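Local coordinates for demethylmenaquinone Methyltransferase (Thermus thermophilus, PDB 1J3L), which is named as a methyltransferase, belongs to the aldolase/RraA family and has a mixed alpha/beta fold with parallel strands at its core, at residues 49-54 with 58-63; 71-76 with 87-92; 76-81 with 106-111. All coordinates share one frame; numbering follows the deposited sequence.

In the fold
The three interactions lie close together on one side of the strands 58-63, 88-92 and 107-110, which run parallel as neighbours in a single mixed sheet. Interaction 1 comes first along the chain and sets the end of helix 45-51 and the turn after it against strand 58-63. Interactions 2 and 3 alternate along the chain, share Asn-76 and both use helix 75-83, interaction 2 through the loop leading into it. Their centres are about 4 Å apart, while that of interaction 1 lies about 9 Å and 10 Å from them. Leu-51 packs on Ala-81, so the apolar contacts of interactions 1 and 3 meet, and a salt bridge from Glu-52 to Arg-80 joins them as well.

Interaction 1 of 3, residues 49-54 with 58-63; sequences KVLEEE and QVLFVD
Gln-58, the first residue of strand 58-63, reaches back with an extended side chain to the turn that follows helix 45-51. Its amide NE2 donates to Glu-54 O at 2.9 Å. The bond is bent, with 137° at the hydrogen, and NE2 sits 23° off the carbonyl plane while the acceptor lies out of the plane of the glutamine amide. The same NE2 also bonds Ala-56 O, so one amide group grips two carbonyls of the connection between helix and strand. The carboxylate of Glu-54 takes no part here and pairs with Lys-84. This short link is the second half of a beta-alpha-beta crossover, in which strand 31-39, helix 45-51 and strand 58-63 follow one another and the two strands lie side by side and parallel.

Two residues on, Leu-60 carries the apolar part of the contact. CG stands opposite the backbone N (chi1 -176°), which carries the forked end out from the sheet to the helix, where each methyl finds a different residue. CD1 meets Val-50 CG1 at 3.9 Å, and CD2 meets Leu-51 CD2 at 3.8 Å, with Leu-51 CG only slightly farther. The side chains of Val-50 and Leu-51 run at a slant to that of Leu-60. The leucine is also flanked by Arg-36 of strand 31-39 and by Trp-86.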
ATOM      1  N   LYS A  49     -23.198   3.661  18.313  1.00 22.59           N
ATOM      2  CA  LYS A  49     -23.609   3.496  19.708  1.00 24.50           C
ATOM      3  C   LYS A  49     -22.417   3.499  20.673  1.00 29.67           C
ATOM      4  O   LYS A  49     -22.411   4.224  21.668  1.00 28.91           O
ATOM      5  CB  LYS A  49     -24.395   2.195  19.880  1.00 36.50           C
ATOM      6  CG  LYS A  49     -25.328   2.212  21.086  1.00 43.44           C
ATOM      7  CD  LYS A  49     -26.017   0.876  21.288  1.00 38.02           C
ATOM      8  CE  LYS A  49     -27.019   0.943  22.430  1.00 46.77           C
ATOM      9  NZ  LYS A  49     -26.376   1.415  23.689  1.00 52.36           N
ATOM     10  N   VAL A  50     -21.403   2.693  20.369  1.00 26.38           N
ATOM     11  CA  VAL A  50     -20.216   2.611  21.209  1.00 29.82           C
ATOM     12  C   VAL A  50     -19.377   3.899  21.257  1.00 25.42           C
ATOM     13  O   VAL A  50     -18.914   4.289  22.326  1.00 31.78           O
ATOM     14  CB  VAL A  50     -19.313   1.420  20.773  1.00 38.86           C
ATOM     15  CG1 VAL A  50     -18.011   1.411  21.580  1.00 29.20           C
ATOM     16  CG2 VAL A  50     -20.065   0.097  20.979  1.00 40.35           C
ATOM     17  N   LEU A  51     -19.181   4.568  20.122  1.00 26.51           N
ATOM     18  CA  LEU A  51     -18.379   5.792  20.129  1.00 28.92           C
ATOM     19  C   LEU A  51     -19.079   6.928  20.860  1.00 28.36           C
ATOM     20  O   LEU A  51     -18.477   7.966  21.128  1.00 36.38           O
ATOM     21  CB  LEU A  51     -18.036   6.234  18.707  1.00 18.73           C
ATOM     22  CG  LEU A  51     -16.901   5.500  17.985  1.00 22.18           C
ATOM     23  CD1 LEU A  51     -16.773   6.043  16.586  1.00 32.81           C
ATOM     24  CD2 LEU A  51     -15.595   5.689  18.725  1.00 32.60           C
ATOM     25  N   GLU A  52     -20.348   6.723  21.188  1.00 29.85           N
ATOM     26  CA  GLU A  52     -21.125   7.736  21.891  1.00 31.46           C
ATOM     27  C   GLU A  52     -20.853   7.610  23.383  1.00 37.80           C
ATOM     28  O   GLU A  52     -21.231   8.478  24.173  1.00 27.13           O
ATOM     29  CB  GLU A  52     -22.614   7.537  21.619  1.00 31.25           C
ATOM     30  CG  GLU A  52     -23.441   8.792  21.771  1.00 36.46           C
ATOM     31  CD  GLU A  52     -23.041   9.869  20.784  1.00 40.74           C
ATOM     32  OE1 GLU A  52     -23.267   9.684  19.567  1.00 47.17           O
ATOM     33  OE2 GLU A  52     -22.494  10.900  21.225  1.00 44.28           O
ATOM     34  N   GLU A  53     -20.203   6.512  23.763  1.00 39.01           N
ATOM     35  CA  GLU A  53     -19.877   6.281  25.161  1.00 42.22           C
ATOM     36  C   GLU A  53     -18.550   6.970  25.400  1.00 45.13           C
ATOM     37  O   GLU A  53     -17.718   7.045  24.489  1.00 40.92           O
ATOM     38  CB  GLU A  53     -19.777   4.779  25.458  1.00 41.62           C
ATOM     39  CG  GLU A  53     -20.900   4.003  24.808  1.00 52.34           C
ATOM     40  CD  GLU A  53     -21.150   2.657  25.442  1.00 53.71           C
ATOM     41  OE1 GLU A  53     -20.177   1.943  25.760  1.00 56.58           O
ATOM     42  OE2 GLU A  53     -22.333   2.306  25.609  1.00 56.23           O
ATOM     43  N   GLU A  54     -18.351   7.514  26.594  1.00 41.64           N
ATOM     44  CA  GLU A  54     -17.100   8.184  26.821  1.00 35.58           C
ATOM     45  C   GLU A  54     -15.865   7.356  26.569  1.00 25.45           C
ATOM     46  O   GLU A  54     -15.700   6.290  27.155  1.00 41.49           O
ATOM     47  CB  GLU A  54     -17.122   8.910  28.186  1.00 34.25           C
ATOM     48  CG  GLU A  54     -17.478  10.432  27.932  1.00 54.66           C
ATOM     49  CD  GLU A  54     -18.783  11.020  28.560  1.00 56.36           C
ATOM     50  OE1 GLU A  54     -18.801  11.338  29.766  1.00 38.20           O
ATOM     51  OE2 GLU A  54     -19.786  11.236  27.840  1.00 60.51           O
ATOM     52  N   GLN A  58      -9.028   5.984  25.471  1.00 27.22           N
ATOM     53  CA  GLN A  58      -9.317   4.675  24.896  1.00 26.04           C
ATOM     54  C   GLN A  58      -9.144   4.594  23.388  1.00 22.64           C
ATOM     55  O   GLN A  58      -9.168   5.597  22.686  1.00 26.21           O
ATOM     56  CB  GLN A  58     -10.744   4.247  25.259  1.00 25.49           C
ATOM     57  CG  GLN A  58     -11.004   4.193  26.761  1.00 32.97           C
ATOM     58  CD  GLN A  58     -12.481   4.155  27.099  1.00 23.91           C
ATOM     59  OE1 GLN A  58     -13.152   3.152  26.885  1.00 27.19           O
ATOM     60  NE2 GLN A  58     -12.995   5.262  27.619  1.00 28.59           N
ATOM     61  N   VAL A  59      -8.967   3.374  22.904  1.00 25.73           N
ATOM     62  CA  VAL A  59      -8.820   3.122  21.489  1.00 28.04           C
ATOM     63  C   VAL A  59      -9.837   2.062  21.079  1.00 28.30           C
ATOM     64  O   VAL A  59      -9.877   0.979  21.662  1.00 33.96           O
ATOM     65  CB  VAL A  59      -7.414   2.596  21.164  1.00 25.09           C
ATOM     66  CG1 VAL A  59      -7.350   2.129  19.719  1.00 30.31           C
ATOM     67  CG2 VAL A  59      -6.399   3.686  21.395  1.00 27.95           C
ATOM     68  N   LEU A  60     -10.663   2.370  20.086  1.00 21.93           N
ATOM     69  CA  LEU A  60     -11.642   1.400  19.632  1.00 19.02           C
ATOM     70  C   LEU A  60     -11.055   0.639  18.446  1.00 18.06           C
ATOM     71  O   LEU A  60     -10.604   1.229  17.465  1.00 22.03           O
ATOM     72  CB  LEU A  60     -12.948   2.088  19.227  1.00 20.24           C
ATOM     73  CG  LEU A  60     -14.082   1.138  18.816  1.00 22.11           C
ATOM     74  CD1 LEU A  60     -14.583   0.401  20.054  1.00 21.28           C
ATOM     75  CD2 LEU A  60     -15.224   1.912  18.144  1.00 23.55           C
ATOM     76  N   PHE A  61     -11.040  -0.678  18.564  1.00 23.61           N
ATOM     77  CA  PHE A  61     -10.524  -1.543  17.519  1.00 33.80           C
ATOM     78  C   PHE A  61     -11.745  -2.213  16.897  1.00 28.02           C
ATOM     79  O   PHE A  61     -12.421  -3.012  17.545  1.00 32.29           O
ATOM     80  CB  PHE A  61      -9.583  -2.595  18.120  1.00 32.47           C
ATOM     81  CG  PHE A  61      -8.610  -3.176  17.135  1.00 21.18           C
ATOM     82  CD1 PHE A  61      -9.055  -3.819  15.993  1.00 23.05           C
ATOM     83  CD2 PHE A  61      -7.250  -3.094  17.361  1.00 22.37           C
ATOM     84  CE1 PHE A  61      -8.151  -4.367  15.087  1.00 15.29           C
ATOM     85  CE2 PHE A  61      -6.340  -3.642  16.459  1.00 20.23           C
ATOM     86  CZ  PHE A  61      -6.794  -4.280  15.326  1.00 19.68           C
ATOM     87  N   VAL A  62     -12.038  -1.866  15.650  1.00 26.09           N
ATOM     88  CA  VAL A  62     -13.189  -2.429  14.956  1.00 30.19           C
ATOM     89  C   VAL A  62     -12.782  -3.505  13.974  1.00 27.74           C
ATOM     90  O   VAL A  62     -12.062  -3.242  13.007  1.00 24.54           O
ATOM     91  CB  VAL A  62     -13.961  -1.355  14.172  1.00 23.89           C
ATOM     92  CG1 VAL A  62     -15.207  -1.956  13.568  1.00 29.14           C
ATOM     93  CG2 VAL A  62     -14.302  -0.199  15.082  1.00 25.06           C
ATOM     94  N   ASP A  63     -13.235  -4.722  14.236  1.00 30.58           N
ATOM     95  CA  ASP A  63     -12.938  -5.836  13.348  1.00 38.72           C
ATOM     96  C   ASP A  63     -14.081  -5.918  12.335  1.00 32.08           C
ATOM     97  O   ASP A  63     -15.193  -6.310  12.686  1.00 24.20           O
ATOM     98  CB  ASP A  63     -12.860  -7.141  14.136  1.00 36.15           C
ATOM     99  CG  ASP A  63     -12.456  -8.302  13.272  1.00 36.08           C
ATOM    100  OD1 ASP A  63     -12.847  -8.319  12.086  1.00 35.42           O
ATOM    101  OD2 ASP A  63     -11.757  -9.198  13.778  1.00 50.19           O
TER

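Interaction 2 of 3, residues 71-76 with 87-92; sequences ALLGGN and AGVVVH
Leu-73 and Val-89 meet tip to tip, the leucine from the loop that enters helix 75-83, the valine from strand 88-92. A single methyl, Leu-73 CD1, does the touching: it lies 3.8 Å from Val-89 CG1 and 4.2 Å from Val-89 CG2, and so faces both branches of the valine. With chi1 at -157°, CG of Leu-73 turns away from its own backbone N and the chain extends toward the sheet.

Strand 58-63, helix 75-83 and strand 88-92 make up a beta-alpha-beta unit, and the contact packs the loop entering its helix on its second strand. Gly-74 occupies the N-cap position just after the two leucines, and Gly-75 N donates a hydrogen bond to Asp-97 OD2.

Val-91, two residues along the strand, points to the same side as Val-89 and receives Leu-72. Here the side chains pass at a slant, with Leu-72 CD1 4.0 Å from Val-91 CG1. Leu-72 also rests on Val-62 of the adjacent strand, whereas Leu-73 packs on Leu-51 of helix 45-51.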
ATOM      1  N   ALA A  71     -18.123   1.288   4.298  1.00 23.14           N
ATOM      2  CA  ALA A  71     -17.383   2.049   5.292  1.00 26.08           C
ATOM      3  C   ALA A  71     -17.995   1.870   6.674  1.00 32.66           C
ATOM      4  O   ALA A  71     -19.215   1.955   6.840  1.00 30.94           O
ATOM      5  CB  ALA A  71     -17.372   3.528   4.915  1.00 23.81           C
ATOM      6  N   LEU A  72     -17.143   1.615   7.662  1.00 24.86           N
ATOM      7  CA  LEU A  72     -17.605   1.440   9.029  1.00 26.09           C
ATOM      8  C   LEU A  72     -17.534   2.763   9.767  1.00 25.23           C
ATOM      9  O   LEU A  72     -18.104   2.916  10.850  1.00 24.29           O
ATOM     10  CB  LEU A  72     -16.760   0.388   9.746  1.00 20.74           C
ATOM     11  CG  LEU A  72     -16.887  -0.989   9.104  1.00 21.75           C
ATOM     12  CD1 LEU A  72     -16.076  -2.003   9.860  1.00 24.25           C
ATOM     13  CD2 LEU A  72     -18.349  -1.387   9.088  1.00 25.22           C
ATOM     14  N   LEU A  73     -16.849   3.734   9.177  1.00 22.65           N
ATOM     15  CA  LEU A  73     -16.738   5.034   9.817  1.00 18.69           C
ATOM     16  C   LEU A  73     -16.561   6.129   8.772  1.00 23.04           C
ATOM     17  O   LEU A  73     -15.780   5.993   7.828  1.00 21.69           O
ATOM     18  CB  LEU A  73     -15.572   5.006  10.809  1.00 25.27           C
ATOM     19  CG  LEU A  73     -15.595   6.023  11.945  1.00 38.81           C
ATOM     20  CD1 LEU A  73     -14.793   5.500  13.118  1.00 39.12           C
ATOM     21  CD2 LEU A  73     -15.047   7.339  11.456  1.00 57.53           C
ATOM     22  N   GLY A  74     -17.331   7.201   8.931  1.00 23.64           N
ATOM     23  CA  GLY A  74     -17.253   8.314   8.010  1.00 13.24           C
ATOM     24  C   GLY A  74     -16.856   9.579   8.731  1.00 19.84           C
ATOM     25  O   GLY A  74     -16.374   9.538   9.870  1.00 18.11           O
ATOM     26  N   GLY A  75     -17.043  10.714   8.066  1.00 21.10           N
ATOM     27  CA  GLY A  75     -16.697  11.975   8.676  1.00 18.83           C
ATOM     28  C   GLY A  75     -17.453  12.230   9.967  1.00 26.72           C
ATOM     29  O   GLY A  75     -16.878  12.716  10.936  1.00 30.71           O
ATOM     30  N   ASN A  76     -18.741  11.900   9.986  1.00 34.84           N
ATOM     31  CA  ASN A  76     -19.571  12.119  11.167  1.00 28.67           C
ATOM     32  C   ASN A  76     -19.100  11.352  12.396  1.00 20.71           C
ATOM     33  O   ASN A  76     -18.945  11.931  13.466  1.00 18.92           O
ATOM     34  CB  ASN A  76     -21.034  11.753  10.881  1.00 31.69           C
ATOM     35  CG  ASN A  76     -21.669  12.639   9.820  1.00 41.14           C
ATOM     36  OD1 ASN A  76     -21.457  13.851   9.795  1.00 52.24           O
ATOM     37  ND2 ASN A  76     -22.468  12.036   8.946  1.00 52.54           N
ATOM     38  N   ALA A  87      -9.180   8.400  21.834  1.00 21.23           N
ATOM     39  CA  ALA A  87      -7.804   8.679  21.433  1.00 22.09           C
ATOM     40  C   ALA A  87      -7.601   8.227  19.993  1.00 18.68           C
ATOM     41  O   ALA A  87      -6.797   8.803  19.256  1.00 20.89           O
ATOM     42  CB  ALA A  87      -6.830   7.952  22.347  1.00 23.89           C
ATOM     43  N   GLY A  88      -8.342   7.201  19.593  1.00 18.38           N
ATOM     44  CA  GLY A  88      -8.222   6.694  18.240  1.00 22.21           C
ATOM     45  C   GLY A  88      -9.130   5.519  17.923  1.00 17.99           C
ATOM     46  O   GLY A  88      -9.733   4.912  18.807  1.00 18.31           O
ATOM     47  N   VAL A  89      -9.209   5.205  16.638  1.00 24.13           N
ATOM     48  CA  VAL A  89     -10.019   4.103  16.136  1.00 21.26           C
ATOM     49  C   VAL A  89      -9.175   3.310  15.141  1.00 23.07           C
ATOM     50  O   VAL A  89      -8.508   3.889  14.275  1.00 26.72           O
ATOM     51  CB  VAL A  89     -11.271   4.617  15.380  1.00 21.82           C
ATOM     52  CG1 VAL A  89     -12.247   3.458  15.130  1.00 12.33           C
ATOM     53  CG2 VAL A  89     -11.925   5.746  16.164  1.00 19.69           C
ATOM     54  N   VAL A  90      -9.175   1.992  15.285  1.00 20.55           N
ATOM     55  CA  VAL A  90      -8.443   1.136  14.359  1.00 16.93           C
ATOM     56  C   VAL A  90      -9.471   0.264  13.664  1.00 20.94           C
ATOM     57  O   VAL A  90     -10.201  -0.480  14.311  1.00 24.57           O
ATOM     58  CB  VAL A  90      -7.438   0.237  15.068  1.00 16.92           C
ATOM     59  CG1 VAL A  90      -6.915  -0.799  14.102  1.00 20.23           C
ATOM     60  CG2 VAL A  90      -6.291   1.075  15.604  1.00 11.48           C
ATOM     61  N   VAL A  91      -9.538   0.360  12.345  1.00 22.97           N
ATOM     62  CA  VAL A  91     -10.516  -0.413  11.603  1.00 24.02           C
ATOM     63  C   VAL A  91      -9.925  -1.505  10.725  1.00 27.50           C
ATOM     64  O   VAL A  91      -9.188  -1.223   9.775  1.00 22.63           O
ATOM     65  CB  VAL A  91     -11.391   0.511  10.707  1.00 25.16           C
ATOM     66  CG1 VAL A  91     -12.450  -0.299   9.975  1.00 21.34           C
ATOM     67  CG2 VAL A  91     -12.047   1.586  11.552  1.00 20.51           C
ATOM     68  N   HIS A  92     -10.229  -2.755  11.061  1.00 19.36           N
ATOM     69  CA  HIS A  92      -9.782  -3.861  10.233  1.00 25.76           C
ATOM     70  C   HIS A  92     -10.912  -3.916   9.224  1.00 22.56           C
ATOM     71  O   HIS A  92     -11.834  -4.724   9.350  1.00 26.74           O
ATOM     72  CB  HIS A  92      -9.727  -5.180  11.001  1.00 18.86           C
ATOM     73  CG  HIS A  92      -9.190  -6.311  10.184  1.00 23.54           C
ATOM     74  ND1 HIS A  92      -9.753  -7.574  10.187  1.00 26.71           N
ATOM     75  CD2 HIS A  92      -8.128  -6.381   9.347  1.00 23.33           C
ATOM     76  CE1 HIS A  92      -9.060  -8.364   9.391  1.00 32.06           C
ATOM     77  NE2 HIS A  92      -8.065  -7.665   8.867  1.00 29.83           N
TER

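Interaction 3 of 3, residues 76-81 with 106-111; sequences NLARRA and IGLLAL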
ATOM      1  N   ASN A  76     -18.741  11.900   9.986  1.00 34.84           N
ATOM      2  CA  ASN A  76     -19.571  12.119  11.167  1.00 28.67           C
ATOM      3  C   ASN A  76     -19.100  11.352  12.396  1.00 20.71           C
ATOM      4  O   ASN A  76     -18.945  11.931  13.466  1.00 18.92           O
ATOM      5  CB  ASN A  76     -21.034  11.753  10.881  1.00 31.69           C
ATOM      6  CG  ASN A  76     -21.669  12.639   9.820  1.00 41.14           C
ATOM      7  OD1 ASN A  76     -21.457  13.851   9.795  1.00 52.24           O
ATOM      8  ND2 ASN A  76     -22.468  12.036   8.946  1.00 52.54           N
ATOM      9  N   LEU A  77     -18.894  10.049  12.249  1.00 21.62           N
ATOM     10  CA  LEU A  77     -18.442   9.247  13.380  1.00 26.41           C
ATOM     11  C   LEU A  77     -17.052   9.655  13.845  1.00 26.56           C
ATOM     12  O   LEU A  77     -16.760   9.638  15.038  1.00 29.52           O
ATOM     13  CB  LEU A  77     -18.474   7.756  13.036  1.00 17.66           C
ATOM     14  CG  LEU A  77     -19.887   7.167  12.924  1.00 27.37           C
ATOM     15  CD1 LEU A  77     -19.793   5.673  12.681  1.00 16.77           C
ATOM     16  CD2 LEU A  77     -20.685   7.436  14.212  1.00 18.08           C
ATOM     17  N   ALA A  78     -16.191  10.037  12.912  1.00 21.04           N
ATOM     18  CA  ALA A  78     -14.850  10.453  13.294  1.00 26.55           C
ATOM     19  C   ALA A  78     -14.951  11.648  14.242  1.00 20.83           C
ATOM     20  O   ALA A  78     -14.323  11.668  15.308  1.00 22.20           O
ATOM     21  CB  ALA A  78     -14.040  10.826  12.061  1.00 30.11           C
ATOM     22  N   ARG A  79     -15.745  12.640  13.847  1.00 22.82           N
ATOM     23  CA  ARG A  79     -15.930  13.829  14.657  1.00 20.68           C
ATOM     24  C   ARG A  79     -16.603  13.473  15.972  1.00 14.70           C
ATOM     25  O   ARG A  79     -16.262  14.020  16.997  1.00 15.72           O
ATOM     26  CB  ARG A  79     -16.776  14.861  13.903  1.00 22.42           C
ATOM     27  CG  ARG A  79     -16.099  15.438  12.662  1.00 31.32           C
ATOM     28  CD  ARG A  79     -16.925  16.558  11.975  1.00 34.25           C
ATOM     29  NE  ARG A  79     -18.088  16.091  11.206  1.00 25.84           N
ATOM     30  CZ  ARG A  79     -18.053  15.690   9.938  1.00 30.96           C
ATOM     31  NH1 ARG A  79     -16.904  15.704   9.288  1.00 44.21           N
ATOM     32  NH2 ARG A  79     -19.153  15.243   9.333  1.00 50.03           N
ATOM     33  N   ARG A  80     -17.560  12.551  15.944  1.00 15.60           N
ATOM     34  CA  ARG A  80     -18.236  12.162  17.172  1.00 26.10           C
ATOM     35  C   ARG A  80     -17.233  11.521  18.143  1.00 34.24           C
ATOM     36  O   ARG A  80     -17.175  11.889  19.317  1.00 28.35           O
ATOM     37  CB  ARG A  80     -19.392  11.199  16.871  1.00 30.68           C
ATOM     38  CG  ARG A  80     -20.430  11.159  17.971  1.00 46.14           C
ATOM     39  CD  ARG A  80     -20.949  12.558  18.305  1.00 34.20           C
ATOM     40  NE  ARG A  80     -21.606  12.548  19.608  1.00 35.48           N
ATOM     41  CZ  ARG A  80     -21.618  13.573  20.451  1.00 36.55           C
ATOM     42  NH1 ARG A  80     -21.013  14.708  20.135  1.00 24.77           N
ATOM     43  NH2 ARG A  80     -22.211  13.450  21.629  1.00 43.56           N
ATOM     44  N   ALA A  81     -16.429  10.586  17.636  1.00 23.28           N
ATOM     45  CA  ALA A  81     -15.424   9.895  18.443  1.00 26.10           C
ATOM     46  C   ALA A  81     -14.514  10.896  19.122  1.00 22.36           C
ATOM     47  O   ALA A  81     -14.153  10.738  20.297  1.00 21.11           O
ATOM     48  CB  ALA A  81     -14.597   8.951  17.568  1.00 23.25           C
ATOM     49  N   ILE A 106      -7.596  12.891  15.878  1.00 21.68           N
ATOM     50  CA  ILE A 106      -7.623  11.591  16.532  1.00 25.04           C
ATOM     51  C   ILE A 106      -6.924  10.634  15.581  1.00 20.70           C
ATOM     52  O   ILE A 106      -6.748  10.939  14.401  1.00 27.00           O
ATOM     53  CB  ILE A 106      -9.056  11.040  16.760  1.00 24.72           C
ATOM     54  CG1 ILE A 106      -9.767  10.857  15.416  1.00 25.34           C
ATOM     55  CG2 ILE A 106      -9.824  11.952  17.692  1.00 33.28           C
ATOM     56  CD1 ILE A 106     -11.110  10.179  15.534  1.00 30.48           C
ATOM     57  N   GLY A 107      -6.515   9.487  16.102  1.00 20.99           N
ATOM     58  CA  GLY A 107      -5.873   8.498  15.264  1.00 15.89           C
ATOM     59  C   GLY A 107      -6.945   7.719  14.538  1.00 15.42           C
ATOM     60  O   GLY A 107      -7.979   7.401  15.129  1.00 17.52           O
ATOM     61  N   LEU A 108      -6.724   7.439  13.258  1.00 20.83           N
ATOM     62  CA  LEU A 108      -7.681   6.672  12.462  1.00 27.75           C
ATOM     63  C   LEU A 108      -7.002   5.787  11.407  1.00 21.15           C
ATOM     64  O   LEU A 108      -6.558   6.269  10.361  1.00 26.27           O
ATOM     65  CB  LEU A 108      -8.686   7.609  11.780  1.00 24.77           C
ATOM     66  CG  LEU A 108      -9.616   8.399  12.702  1.00 41.95           C
ATOM     67  CD1 LEU A 108     -10.505   9.306  11.864  1.00 53.53           C
ATOM     68  CD2 LEU A 108     -10.458   7.439  13.533  1.00 54.91           C
ATOM     69  N   LEU A 109      -6.933   4.491  11.693  1.00 20.97           N
ATOM     70  CA  LEU A 109      -6.321   3.534  10.780  1.00 19.42           C
ATOM     71  C   LEU A 109      -7.383   2.649  10.149  1.00 19.69           C
ATOM     72  O   LEU A 109      -8.387   2.301  10.779  1.00 18.90           O
ATOM     73  CB  LEU A 109      -5.316   2.641  11.512  1.00 22.63           C
ATOM     74  CG  LEU A 109      -4.253   3.331  12.362  1.00 32.55           C
ATOM     75  CD1 LEU A 109      -3.284   2.287  12.968  1.00 17.25           C
ATOM     76  CD2 LEU A 109      -3.512   4.329  11.492  1.00 23.71           C
ATOM     77  N   ALA A 110      -7.163   2.294   8.892  1.00 16.86           N
ATOM     78  CA  ALA A 110      -8.082   1.431   8.179  1.00 20.78           C
ATOM     79  C   ALA A 110      -7.294   0.801   7.046  1.00 21.64           C
ATOM     80  O   ALA A 110      -6.197   1.253   6.727  1.00 26.09           O
ATOM     81  CB  ALA A 110      -9.247   2.238   7.636  1.00 28.49           C
ATOM     82  N   LEU A 111      -7.843  -0.251   6.450  1.00 16.96           N
ATOM     83  CA  LEU A 111      -7.173  -0.927   5.350  1.00 17.38           C
ATOM     84  C   LEU A 111      -7.361  -0.130   4.071  1.00 18.74           C
ATOM     85  O   LEU A 111      -6.516  -0.152   3.181  1.00 11.62           O
ATOM     86  CB  LEU A 111      -7.733  -2.347   5.183  1.00 16.93           C
ATOM     87  CG  LEU A 111      -7.473  -3.296   6.361  1.00 32.05           C
ATOM     88  CD1 LEU A 111      -8.197  -4.614   6.141  1.00 24.13           C
ATOM     89  CD2 LEU A 111      -5.968  -3.513   6.527  1.00 26.28           C
TER
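Ala-78 and Ala-81, two small residues of helix 75-83, meet Ile-106, just before strand 107-110, and Leu-108 within it. The apolar contacts are made by methyl groups. Ala-78 CB lies 3.9 Å from Leu-108 CD1, and Ala-81 CB approaches Ile-106 CD1 more loosely, at 4.2 Å. Because Ile-106 and Leu-108 alternate with Gly-107, both side chains project from the same side of the strand. For Ile-106, chi1 of 61° places CG1 between the backbone N and the carbonyl carbon, and an extended chi2 then sends CD1 out to the helix.

That same CD1 comes against the helix backbone, 3.5 Å from Ala-78 O, an approach of a methyl to a carbonyl oxygen. This is the packing of a helix on the parallel strands of an alpha/beta sheet, reaching one strand beyond 88-92. Leu-101 of helix 98-101 touches both Ala-78 and Leu-108 and extends the apolar layer.

Polar side chains belong to the helix alone. Arg-79 NH2 donates a weak bond to Asn-76 OD1 at 2.7 Å, one turn back, while its NH1 forms a salt bridge with Glu-100. Arg-80 pairs with Glu-52 and Glu-83. Helix and strand therefore meet through apolar packing, the short alanine side chains probably leaving room for the isoleucine to reach the helix backbone, and the charged groups are paired elsewhere.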